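Long-range contacts in formimidoylglutamase (Bacillus subtilis, PDB 3M1R), which catalyses the manganese-dependent hydrolysis of N-formimidoyl-L-glutamate to L-glutamate and formamide in histidine degradation: residues G34-G39 with S116-W121; S50-S55 with G165-T170; H106-M111 with I137-Q142; G256-G261 with E290-L295. All blocks are in the same frame, centred on the assembly; numbering follows the deposited sequence.

Contact 1: G34-G39 with S116-W121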
loop_
_atom_site.group_PDB
_atom_site.type_symbol
_atom_site.label_atom_id
_atom_site.label_comp_id
_atom_site.label_asym_id
_atom_site.label_seq_id
_atom_site.Cartn_x
_atom_site.Cartn_y
_atom_site.Cartn_z
ATOM N N GLY D 34 -33.627 -18.715 16.043
ATOM C CA GLY D 34 -33.988 -18.473 17.432
ATOM C C GLY D 34 -33.598 -19.505 18.485
ATOM O O GLY D 34 -33.741 -19.247 19.683
ATOM N N GLN D 35 -33.099 -20.661 18.054
ATOM C CA GLN D 35 -32.923 -21.816 18.947
ATOM C C GLN D 35 -32.122 -21.554 20.229
ATOM O O GLN D 35 -31.412 -20.555 20.341
ATOM C CB GLN D 35 -32.358 -23.022 18.183
ATOM C CG GLN D 35 -31.032 -22.778 17.504
ATOM C CD GLN D 35 -31.162 -22.584 16.004
ATOM O OE1 GLN D 35 -31.585 -21.532 15.540
ATOM N NE2 GLN D 35 -30.783 -23.597 15.240
ATOM N N ASP D 36 -32.244 -22.470 21.186
ATOM C CA ASP D 36 -31.683 -22.291 22.527
ATOM C C ASP D 36 -30.160 -22.293 22.581
ATOM O O ASP D 36 -29.509 -23.243 22.145
ATOM C CB ASP D 36 -32.230 -23.349 23.483
ATOM C CG ASP D 36 -32.924 -22.738 24.683
ATOM O OD1 ASP D 36 -32.393 -21.746 25.238
ATOM O OD2 ASP D 36 -34.001 -23.246 25.066
ATOM N N ILE D 37 -29.602 -21.227 23.141
ATOM C CA ILE D 37 -28.158 -21.060 23.191
ATOM C C ILE D 37 -27.575 -21.705 24.432
ATOM O O ILE D 37 -27.896 -21.334 25.556
ATOM C CB ILE D 37 -27.756 -19.582 23.168
ATOM C CG1 ILE D 37 -28.529 -18.844 22.077
ATOM C CG2 ILE D 37 -26.259 -19.440 22.950
ATOM C CD1 ILE D 37 -28.454 -17.349 22.207
ATOM N N LYS D 38 -26.712 -22.683 24.211
ATOM C CA LYS D 38 -26.027 -23.351 25.296
ATOM C C LYS D 38 -24.540 -23.119 25.090
ATOM O O LYS D 38 -23.968 -23.554 24.091
ATOM C CB LYS D 38 -26.350 -24.840 25.269
ATOM C CG LYS D 38 -27.840 -25.146 25.095
ATOM C CD LYS D 38 -28.064 -26.541 24.506
ATOM C CE LYS D 38 -27.896 -26.563 22.985
ATOM N NZ LYS D 38 -26.539 -26.131 22.520
ATOM N N GLY D 39 -23.930 -22.397 26.020
ATOM C CA GLY D 39 -22.510 -22.121 25.976
ATOM C C GLY D 39 -22.114 -20.935 25.118
ATOM O O GLY D 39 -22.886 -20.004 24.913
ATOM N N SER D 116 -30.810 -12.797 29.391
ATOM C CA SER D 116 -31.953 -13.190 30.191
ATOM C C SER D 116 -32.683 -14.341 29.518
ATOM O O SER D 116 -32.956 -15.355 30.143
ATOM C CB SER D 116 -32.897 -12.005 30.401
ATOM O OG SER D 116 -32.213 -10.914 30.990
ATOM N N ASP D 117 -32.981 -14.185 28.234
ATOM C CA ASP D 117 -33.693 -15.225 27.507
ATOM C C ASP D 117 -32.921 -16.540 27.438
ATOM O O ASP D 117 -33.525 -17.606 27.451
ATOM C CB ASP D 117 -34.066 -14.747 26.106
ATOM C CG ASP D 117 -35.189 -13.731 26.125
ATOM O OD1 ASP D 117 -35.791 -13.532 27.202
ATOM O OD2 ASP D 117 -35.465 -13.130 25.063
ATOM N N HIS D 118 -31.595 -16.460 27.368
ATOM C CA HIS D 118 -30.749 -17.649 27.255
ATOM C C HIS D 118 -29.645 -17.629 28.300
ATOM O O HIS D 118 -28.498 -17.293 27.988
ATOM C CB HIS D 118 -30.098 -17.722 25.880
ATOM C CG HIS D 118 -31.062 -17.620 24.745
ATOM N ND1 HIS D 118 -31.648 -18.727 24.166
ATOM C CD2 HIS D 118 -31.537 -16.547 24.074
ATOM C CE1 HIS D 118 -32.448 -18.336 23.191
ATOM N NE2 HIS D 118 -32.397 -17.017 23.111
ATOM N N PRO D 119 -29.983 -18.015 29.539
ATOM C CA PRO D 119 -29.109 -17.877 30.709
ATOM C C PRO D 119 -27.851 -18.718 30.606
ATOM O O PRO D 119 -26.937 -18.534 31.412
ATOM C CB PRO D 119 -29.978 -18.398 31.859
ATOM C CG PRO D 119 -30.932 -19.333 31.205
ATOM C CD PRO D 119 -31.227 -18.733 29.861
ATOM N N ASP D 120 -27.804 -19.631 29.641
ATOM C CA ASP D 120 -26.614 -20.438 29.458
ATOM C C ASP D 120 -25.696 -19.886 28.369
ATOM O O ASP D 120 -24.703 -20.520 28.020
ATOM C CB ASP D 120 -26.993 -21.882 29.153
ATOM C CG ASP D 120 -27.708 -22.549 30.318
ATOM O OD1 ASP D 120 -28.782 -23.150 30.092
ATOM O OD2 ASP D 120 -27.205 -22.455 31.460
ATOM N N TRP D 121 -26.029 -18.717 27.829
ATOM C CA TRP D 121 -25.161 -18.064 26.835
ATOM C C TRP D 121 -23.919 -17.436 27.468
ATOM O O TRP D 121 -23.997 -16.713 28.463
ATOM C CB TRP D 121 -25.931 -17.019 26.026
ATOM C CG TRP D 121 -25.075 -16.259 25.041
ATOM C CD1 TRP D 121 -24.119 -16.777 24.211
ATOM C CD2 TRP D 121 -25.115 -14.861 24.778
ATOM N NE1 TRP D 121 -23.564 -15.791 23.454
ATOM C CE2 TRP D 121 -24.160 -14.595 23.781
ATOM C CE3 TRP D 121 -25.875 -13.798 25.286
ATOM C CZ2 TRP D 121 -23.929 -13.324 23.289
ATOM C CZ3 TRP D 121 -25.651 -12.530 24.796
ATOM C CH2 TRP D 121 -24.684 -12.302 23.810
#

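Contact 2: S50-S55 with G165-T170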
loop_
_atom_site.group_PDB
_atom_site.type_symbol
_atom_site.label_atom_id
_atom_site.label_comp_id
_atom_site.label_asym_id
_atom_site.label_seq_id
_atom_site.Cartn_x
_atom_site.Cartn_y
_atom_site.Cartn_z
ATOM N N SER D 50 -17.509 6.258 18.022
ATOM C CA SER D 50 -17.273 6.823 19.353
ATOM C C SER D 50 -15.787 7.071 19.591
ATOM O O SER D 50 -15.402 7.827 20.490
ATOM C CB SER D 50 -17.828 5.893 20.433
ATOM O OG SER D 50 -17.603 4.544 20.074
ATOM N N SER D 51 -14.962 6.441 18.760
ATOM C CA SER D 51 -13.514 6.594 18.850
ATOM C C SER D 51 -13.065 8.051 18.762
ATOM O O SER D 51 -13.495 8.809 17.887
ATOM C CB SER D 51 -12.802 5.759 17.774
ATOM O OG SER D 51 -12.997 4.369 17.971
ATOM N N ILE D 52 -12.207 8.427 19.703
ATOM C CA ILE D 52 -11.469 9.677 19.645
ATOM C C ILE D 52 -10.757 9.737 18.289
ATOM O O ILE D 52 -11.037 10.610 17.464
ATOM C CB ILE D 52 -10.459 9.752 20.821
ATOM C CG1 ILE D 52 -11.221 9.795 22.156
ATOM C CG2 ILE D 52 -9.539 10.947 20.663
ATOM C CD1 ILE D 52 -10.427 9.344 23.381
ATOM N N SER D 53 -9.860 8.778 18.060
ATOM C CA SER D 53 -9.181 8.616 16.776
ATOM C C SER D 53 -10.183 8.353 15.662
ATOM O O SER D 53 -11.332 7.982 15.917
ATOM C CB SER D 53 -8.213 7.422 16.827
ATOM O OG SER D 53 -7.204 7.582 17.809
ATOM N N HIS D 54 -9.743 8.537 14.423
ATOM C CA HIS D 54 -10.462 7.994 13.281
ATOM C C HIS D 54 -10.294 6.460 13.283
ATOM O O HIS D 54 -9.159 5.960 13.263
ATOM C CB HIS D 54 -9.901 8.589 11.992
ATOM C CG HIS D 54 -10.387 7.907 10.757
ATOM N ND1 HIS D 54 -11.679 8.043 10.296
ATOM C CD2 HIS D 54 -9.766 7.061 9.904
ATOM C CE1 HIS D 54 -11.831 7.313 9.204
ATOM N NE2 HIS D 54 -10.687 6.706 8.946
ATOM N N SER D 55 -11.408 5.720 13.306
ATOM C CA SER D 55 -11.369 4.258 13.492
ATOM C C SER D 55 -12.201 3.436 12.495
ATOM O O SER D 55 -13.351 3.749 12.230
ATOM C CB SER D 55 -11.798 3.896 14.925
ATOM O OG SER D 55 -11.654 2.508 15.173
ATOM N N GLY D 165 -17.719 12.982 25.099
ATOM C CA GLY D 165 -18.949 12.210 25.221
ATOM C C GLY D 165 -18.631 10.783 25.639
ATOM O O GLY D 165 -17.587 10.546 26.248
ATOM N N PRO D 166 -19.527 9.822 25.334
ATOM C CA PRO D 166 -19.165 8.413 25.565
ATOM C C PRO D 166 -18.044 8.004 24.610
ATOM O O PRO D 166 -18.238 7.143 23.743
ATOM C CB PRO D 166 -20.458 7.648 25.243
ATOM C CG PRO D 166 -21.551 8.666 25.350
ATOM C CD PRO D 166 -20.933 9.971 24.916
ATOM N N THR D 167 -16.886 8.641 24.763
ATOM C CA THR D 167 -15.778 8.399 23.856
ATOM C C THR D 167 -15.074 7.099 24.171
ATOM O O THR D 167 -15.366 6.414 25.166
ATOM C CB THR D 167 -14.735 9.563 23.790
ATOM O OG1 THR D 167 -14.279 9.914 25.103
ATOM C CG2 THR D 167 -15.327 10.785 23.122
ATOM N N ASN D 168 -14.155 6.780 23.271
ATOM C CA ASN D 168 -13.344 5.585 23.310
ATOM C C ASN D 168 -12.841 5.260 24.702
ATOM O O ASN D 168 -12.906 4.117 25.150
ATOM C CB ASN D 168 -12.143 5.778 22.374
ATOM C CG ASN D 168 -11.902 4.583 21.519
ATOM O OD1 ASN D 168 -12.813 3.787 21.308
ATOM N ND2 ASN D 168 -10.679 4.431 21.018
ATOM N N GLY D 169 -12.328 6.282 25.376
ATOM C CA GLY D 169 -11.600 6.090 26.611
ATOM C C GLY D 169 -12.406 6.187 27.889
ATOM O O GLY D 169 -11.822 6.214 28.975
ATOM N N THR D 170 -13.731 6.221 27.786
ATOM C CA THR D 170 -14.540 6.492 28.981
ATOM C C THR D 170 -15.233 5.289 29.644
ATOM O O THR D 170 -15.835 5.454 30.706
ATOM C CB THR D 170 -15.629 7.547 28.703
ATOM O OG1 THR D 170 -16.632 6.984 27.844
ATOM C CG2 THR D 170 -15.032 8.780 28.045
HETATM O O HOH W 1 -8.538 6.163 19.821
#

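Contact 3: H106-M111 with I137-Q142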
loop_
_atom_site.group_PDB
_atom_site.type_symbol
_atom_site.label_atom_id
_atom_site.label_comp_id
_atom_site.label_asym_id
_atom_site.label_seq_id
_atom_site.Cartn_x
_atom_site.Cartn_y
_atom_site.Cartn_z
ATOM N N HIS D 106 -28.819 0.265 22.064
ATOM C CA HIS D 106 -28.990 -0.953 21.285
ATOM C C HIS D 106 -28.195 -2.078 21.937
ATOM O O HIS D 106 -28.713 -3.174 22.174
ATOM C CB HIS D 106 -28.499 -0.758 19.862
ATOM C CG HIS D 106 -29.347 0.159 19.049
ATOM N ND1 HIS D 106 -30.522 0.708 19.524
ATOM C CD2 HIS D 106 -29.202 0.622 17.788
ATOM C CE1 HIS D 106 -31.054 1.470 18.597
ATOM N NE2 HIS D 106 -30.279 1.440 17.524
ATOM N N ILE D 107 -26.933 -1.787 22.241
ATOM C CA ILE D 107 -26.031 -2.785 22.798
ATOM C C ILE D 107 -26.513 -3.287 24.145
ATOM O O ILE D 107 -26.603 -4.494 24.363
ATOM C CB ILE D 107 -24.601 -2.240 22.939
ATOM C CG1 ILE D 107 -24.090 -1.756 21.567
ATOM C CG2 ILE D 107 -23.697 -3.298 23.550
ATOM C CD1 ILE D 107 -22.745 -1.032 21.597
ATOM N N PHE D 108 -26.836 -2.368 25.050
ATOM C CA PHE D 108 -27.266 -2.784 26.367
ATOM C C PHE D 108 -28.555 -3.593 26.318
ATOM O O PHE D 108 -28.692 -4.578 27.028
ATOM C CB PHE D 108 -27.441 -1.608 27.322
ATOM C CG PHE D 108 -28.039 -2.014 28.638
ATOM C CD1 PHE D 108 -29.302 -1.586 29.009
ATOM C CD2 PHE D 108 -27.357 -2.877 29.476
ATOM C CE1 PHE D 108 -29.863 -1.978 30.215
ATOM C CE2 PHE D 108 -27.909 -3.280 30.684
ATOM C CZ PHE D 108 -29.166 -2.834 31.056
ATOM N N GLN D 109 -29.498 -3.179 25.481
ATOM C CA GLN D 109 -30.821 -3.812 25.462
ATOM C C GLN D 109 -30.777 -5.200 24.874
ATOM O O GLN D 109 -31.452 -6.108 25.361
ATOM C CB GLN D 109 -31.798 -3.000 24.625
ATOM C CG GLN D 109 -32.513 -1.901 25.352
ATOM C CD GLN D 109 -33.492 -1.204 24.437
ATOM O OE1 GLN D 109 -33.302 -0.041 24.075
ATOM N NE2 GLN D 109 -34.536 -1.923 24.032
ATOM N N THR D 110 -30.004 -5.346 23.797
ATOM C CA THR D 110 -29.926 -6.603 23.087
ATOM C C THR D 110 -29.229 -7.597 23.984
ATOM O O THR D 110 -29.706 -8.715 24.194
ATOM C CB THR D 110 -29.152 -6.447 21.776
ATOM O OG1 THR D 110 -29.859 -5.545 20.917
ATOM C CG2 THR D 110 -28.994 -7.786 21.080
HETATM N N MSE D 111 -28.108 -7.155 24.532
HETATM C CA MSE D 111 -27.294 -7.955 25.422
HETATM C C MSE D 111 -28.125 -8.402 26.631
HETATM O O MSE D 111 -28.082 -9.562 27.043
HETATM C CB MSE D 111 -26.103 -7.112 25.875
HETATM C CG MSE D 111 -24.795 -7.858 26.009
HETATM SE SE MSE D 111 -24.031 -8.405 24.309
HETATM C CE MSE D 111 -22.809 -9.748 24.999
ATOM N N ILE D 137 -20.625 -4.949 29.672
ATOM C CA ILE D 137 -20.447 -5.218 31.095
ATOM C C ILE D 137 -21.671 -4.876 31.941
ATOM O O ILE D 137 -22.077 -5.654 32.797
ATOM C CB ILE D 137 -19.205 -4.505 31.632
ATOM C CG1 ILE D 137 -17.960 -5.111 30.987
ATOM C CG2 ILE D 137 -19.128 -4.630 33.123
ATOM C CD1 ILE D 137 -16.680 -4.393 31.315
ATOM N N LYS D 138 -22.272 -3.720 31.700
ATOM C CA LYS D 138 -23.489 -3.361 32.418
ATOM C C LYS D 138 -24.576 -4.434 32.256
ATOM O O LYS D 138 -25.321 -4.709 33.187
ATOM C CB LYS D 138 -23.996 -2.015 31.922
ATOM C CG LYS D 138 -25.287 -1.500 32.550
ATOM C CD LYS D 138 -25.491 -0.036 32.124
ATOM C CE LYS D 138 -26.957 0.337 31.960
ATOM N NZ LYS D 138 -27.103 1.506 31.031
ATOM N N ALA D 139 -24.670 -5.022 31.066
ATOM C CA ALA D 139 -25.658 -6.061 30.807
ATOM C C ALA D 139 -25.292 -7.304 31.587
ATOM O O ALA D 139 -26.143 -7.921 32.215
ATOM C CB ALA D 139 -25.733 -6.374 29.329
ATOM N N ILE D 140 -24.018 -7.673 31.550
ATOM C CA ILE D 140 -23.549 -8.790 32.352
ATOM C C ILE D 140 -23.888 -8.526 33.806
ATOM O O ILE D 140 -24.575 -9.314 34.447
ATOM C CB ILE D 140 -22.031 -8.980 32.241
ATOM C CG1 ILE D 140 -21.634 -9.397 30.824
ATOM C CG2 ILE D 140 -21.549 -9.991 33.261
ATOM C CD1 ILE D 140 -22.285 -10.654 30.354
ATOM N N ALA D 141 -23.412 -7.398 34.322
ATOM C CA ALA D 141 -23.589 -7.060 35.733
ATOM C C ALA D 141 -25.044 -7.064 36.171
ATOM O O ALA D 141 -25.373 -7.509 37.273
ATOM C CB ALA D 141 -22.960 -5.722 36.049
ATOM N N GLN D 142 -25.926 -6.560 35.321
ATOM C CA GLN D 142 -27.315 -6.432 35.742
ATOM C C GLN D 142 -28.190 -7.604 35.319
ATOM O O GLN D 142 -29.408 -7.553 35.458
ATOM C CB GLN D 142 -27.906 -5.125 35.239
ATOM C CG GLN D 142 -27.222 -3.895 35.785
ATOM C CD GLN D 142 -27.808 -2.645 35.190
ATOM O OE1 GLN D 142 -28.618 -2.714 34.262
ATOM N NE2 GLN D 142 -27.412 -1.491 35.713
#

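Contact 4: G256-G261 with E290-L295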
loop_
_atom_site.group_PDB
_atom_site.type_symbol
_atom_site.label_atom_id
_atom_site.label_comp_id
_atom_site.label_asym_id
_atom_site.label_seq_id
_atom_site.Cartn_x
_atom_site.Cartn_y
_atom_site.Cartn_z
ATOM N N GLY D 256 -2.383 -3.366 13.767
ATOM C CA GLY D 256 -3.690 -2.864 13.390
ATOM C C GLY D 256 -4.537 -2.272 14.498
ATOM O O GLY D 256 -5.752 -2.202 14.344
ATOM N N CYS D 257 -3.935 -1.875 15.620
ATOM C CA CYS D 257 -4.696 -1.167 16.657
ATOM C C CYS D 257 -4.505 0.341 16.497
ATOM O O CYS D 257 -3.400 0.798 16.197
ATOM C CB CYS D 257 -4.245 -1.581 18.059
ATOM S SG CYS D 257 -4.421 -3.359 18.412
ATOM N N PRO D 258 -5.571 1.125 16.718
ATOM C CA PRO D 258 -5.356 2.570 16.601
ATOM C C PRO D 258 -4.176 3.055 17.437
ATOM O O PRO D 258 -3.250 3.638 16.873
ATOM C CB PRO D 258 -6.697 3.160 17.066
ATOM C CG PRO D 258 -7.716 2.048 16.689
ATOM C CD PRO D 258 -6.972 0.794 17.049
ATOM N N ALA D 259 -4.170 2.794 18.739
ATOM C CA ALA D 259 -3.081 3.291 19.576
ATOM C C ALA D 259 -1.930 2.290 19.682
ATOM O O ALA D 259 -1.885 1.505 20.611
ATOM C CB ALA D 259 -3.597 3.681 20.971
ATOM N N ILE D 260 -1.009 2.321 18.723
ATOM C CA ILE D 260 0.159 1.437 18.736
ATOM C C ILE D 260 1.353 2.128 19.396
ATOM O O ILE D 260 1.456 3.352 19.398
ATOM C CB ILE D 260 0.611 1.013 17.309
ATOM C CG1 ILE D 260 0.803 2.241 16.423
ATOM C CG2 ILE D 260 -0.371 0.037 16.668
ATOM C CD1 ILE D 260 1.330 1.898 15.049
ATOM N N GLY D 261 2.257 1.313 19.933
ATOM C CA GLY D 261 3.514 1.752 20.486
ATOM C C GLY D 261 4.292 0.530 20.938
ATOM O O GLY D 261 3.741 -0.572 21.026
ATOM N N GLU D 290 -10.792 -2.879 19.799
ATOM C CA GLU D 290 -9.718 -2.037 19.297
ATOM C C GLU D 290 -8.903 -2.652 18.164
ATOM O O GLU D 290 -7.806 -2.200 17.862
ATOM C CB GLU D 290 -8.849 -1.507 20.449
ATOM C CG GLU D 290 -9.610 -0.521 21.354
ATOM C CD GLU D 290 -9.971 0.829 20.661
ATOM O OE1 GLU D 290 -11.143 1.265 20.727
ATOM O OE2 GLU D 290 -9.082 1.474 20.066
ATOM N N VAL D 291 -9.463 -3.654 17.501
ATOM C CA VAL D 291 -8.886 -4.099 16.238
ATOM C C VAL D 291 -9.338 -3.188 15.093
ATOM O O VAL D 291 -10.532 -2.965 14.907
ATOM C CB VAL D 291 -9.267 -5.549 15.941
ATOM C CG1 VAL D 291 -8.769 -5.976 14.559
ATOM C CG2 VAL D 291 -8.708 -6.452 17.030
ATOM N N ASP D 292 -8.393 -2.670 14.315
ATOM C CA ASP D 292 -8.761 -1.832 13.177
ATOM C C ASP D 292 -8.176 -2.392 11.870
ATOM O O ASP D 292 -7.023 -2.158 11.526
ATOM C CB ASP D 292 -8.342 -0.375 13.420
ATOM C CG ASP D 292 -8.876 0.596 12.343
ATOM O OD1 ASP D 292 -9.324 0.133 11.269
ATOM O OD2 ASP D 292 -8.832 1.830 12.581
ATOM N N PRO D 293 -8.987 -3.139 11.138
ATOM C CA PRO D 293 -8.551 -3.751 9.885
ATOM C C PRO D 293 -7.983 -2.746 8.880
ATOM O O PRO D 293 -7.119 -3.150 8.105
ATOM C CB PRO D 293 -9.848 -4.337 9.318
ATOM C CG PRO D 293 -10.763 -4.455 10.480
ATOM C CD PRO D 293 -10.416 -3.375 11.415
ATOM N N THR D 294 -8.461 -1.493 8.859
ATOM C CA THR D 294 -7.967 -0.507 7.873
ATOM C C THR D 294 -6.565 -0.035 8.229
ATOM O O THR D 294 -5.889 0.596 7.428
ATOM C CB THR D 294 -8.879 0.745 7.766
ATOM O OG1 THR D 294 -8.840 1.488 9.001
ATOM C CG2 THR D 294 -10.290 0.339 7.491
ATOM N N LEU D 295 -6.123 -0.331 9.442
ATOM C CA LEU D 295 -4.792 0.079 9.862
ATOM C C LEU D 295 -3.838 -1.134 9.855
ATOM O O LEU D 295 -2.642 -0.983 10.134
ATOM C CB LEU D 295 -4.862 0.653 11.276
ATOM C CG LEU D 295 -4.926 2.148 11.578
ATOM C CD1 LEU D 295 -5.139 3.023 10.335
ATOM C CD2 LEU D 295 -5.974 2.394 12.634
HETATM O O HOH W 2 -6.152 1.592 20.253
#

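Contact 1: G34-G39 with S116-W121
His118, Asp120 and Trp121 meet the 34-39 loop through two hydrogen bonds and a small apolar patch. The imidazole gives a His-carboxylate bond: His118 ND1 donates to Asp36 OD1 at 3.3 Å, with an N-H...O angle of 148°. The ring and the carboxylate stand nearly perpendicular, and the donor arrives from above the carboxylate plane. The second bond joins backbones, Gly39 N to Asp120 O at 2.8 Å. Next to it the CA-H of Trp121 points at Gly39 O, the Trp121 CA to Gly39 O distance being 3.6 Å. That same oxygen lies at the edge of the indole, 3.5 Å from Trp121 CD1.

The apolar part centres on Ile37, whose two branches part company. CG1 lies beside the backbone N (chi1 -47°), and with chi2 near anti (166°) CD1 ends over one face of the His118 ring, offset toward the rim, as a CH-pi contact 3.8 Å from the centroid. The other branch, Ile37 CG2, lies 3.6 Å from Trp121 CD1, the two side chains running side by side in the same direction. Leu90 also packs on both Ile37 and Trp121. The indole NE1 is taken up by Ala41 O, while Trp32 meets the imidazole ring and Tyr7 of a second subunit packs on His118.

From His118 to Trp121 the chain makes a type I beta turn after helix 100-117, closed by Trp121 N to His118 O. Gly39 and Trp121 pair as a parallel bridge, where strands 39-45 and 121-127 begin side by side in the parallel sheet of the arginase alpha/beta fold.

Contact 2: S50-S55 with G165-T170
Ser50 O is approached by two groups of the facing loop: the backbone N-H of Asn168, in a weak hydrogen bond (Asn168 N to Ser50 O 3.2 Å, angle 130°), and the CA-H of Thr167, whose CA is 3.4 Å from Ser50 O. Pro166 O also lies 3.6 Å from Ser50 CB. The hydroxyls of Ser50 and Ser51 are both bonded to Asp129, that of Ser50 to Ser131 as well.

The Asn168 amide packs against Ser51 CA and side chain, its OD1 3.4 Å from Ser51 OG. At the end of the amide, Asn168 ND2 makes a weak bond to water 1 (3.0 Å), and that water sits 2.8 Å from Ser53 OG, so it bridges the two loops.

Both segments belong to the loops of the arginase fold that follow strands 39-45 and 147-152, beside the metal site. Thr167 to Thr170 forms a type I beta turn. Asn168 OD1 accepts weakly from the backbone N of the metal ligand Asn130, and Asn168 ND2 also bonds weakly to Glu290 OE1. An alanine in place of Asn168 would probably leave water 1, Glu290 OE1 and the Asn130 N-H without this partner.

Ile52 supplies the apolar side. Its CG1 lies beside the backbone N (chi1 -65°) and reaches to 3.9 Å from Thr167 CB, while CD1 touches Asn168 CB. Beyond it, Phe17 of a fourth subunit packs on Ile52.

Contact 3: H106-M111 with I137-Q142
Phe108 points its CB from helix 100-117 toward Ala139 and Lys138 of helix 133-141. CG stands anti to the backbone N (chi1 173°), and the ring beyond it lies against helix 133-141. Ring atom Phe108 CD2 comes first, with the backbone Ala139 N at 3.8 Å in the plane of the ring, at its edge. One atom further, Phe108 CE2 touches Ala139 CA at 3.6 Å and, from the Lys138 chain, CG at 3.7 Å. At the tip, Phe108 CZ meets Gln142 OE1 at 3.3 Å, the amide plane standing almost perpendicular to that of the ring.

Lys138 occupies one face. Its chain crosses the phenyl at about a right angle and places CE over the centre of the ring, a CH-pi contact of 3.9 Å to the Phe108 centroid. The ammonium follows above it: Lys138 NZ lies 4.4 Å from the centroid, 13° off the ring normal, as a cation-pi interaction, and it is also hydrogen-bonded to Tyr134 OH.

These helices are connecting helices of the alpha/beta sandwich: helix 100-117 leads from strand 87-93 to strand 121-127, and helix 133-141 leads on to strand 147-152, as parallel beta-alpha-beta crossovers. The axes of segments 106-111 and 137-141 approach to 8.7 Å with a signed crossing angle of -30°, running in roughly the same direction.

The small side chain of Ala139 faces the first helix, its CB 3.6 Å from CB of Met111, modelled as selenomethionine. The Met111 side chain also packs on Trp121, Pro123 and Ile125 of strand 121-127, while Ile137 and Ile140 lean on strand 147-152.

Contact 4: G256-G261 with E290-L295
The Glu290 carboxylate meets Pro258 through OE2, which lies 3.7 Å from both Pro258 CG and Pro258 CD, the proline crossing the glutamate side chain at about a right angle. The same proline CD is 3.2 Å from Glu290 O, and Pro258 CG also comes near Leu295 CD2. The second flat group is the Asp292 carboxylate. Its OD1 is gripped by two donors from the same face of the plane: Thr294 OG1 at 2.7 Å on the syn side and Thr294 N at 3.0 Å on the anti side. Its OD2 accepts from Gly56 N.

Between the backbones, Asp292 N donates to Gly256 O at 2.7 Å, almost in line with the carbonyl (C=O...donor angle 165°). Asp292 CB also packs on that oxygen. Water 2 forms a second bridge, accepting from Ala259 N and donating to Glu290 OE2.

An alanine at Asp292 would probably leave Thr294 and the Gly56 N-H without their acceptor and remove the side-chain clasp of the Asx turn. Arg298 of a fourth subunit binds the carbonyls of Cys257 and Pro258.

Asp292 to Thr294 forms that Asx turn in a loop of the arginase metal site, where Glu290 OE1 accepts from the N-H of metal ligand Asn130.

Contacts 2 and 4 lie together at the metal end of the fold, their centres about 13 Å apart. Asn168 OD1 lies 3.1 Å from Glu290 OE1, two oxygens merely in contact, and Ser55 CA packs 3.6 Å from Asp292 OD2. A bound calcium lies about 5 Å from the side chain of Glu290, in a site that probably holds manganese in the enzyme. Contacts 1 and 3 form a second pair, sharing helix 100-117: Trp121 CH2 is 3.4 Å from Met111 CE. The centres of contacts 1 and 4 are about 32 Å apart, on opposite sides of the chain's centre, while contact 3 is nested along the chain inside the loop closed by contact 2.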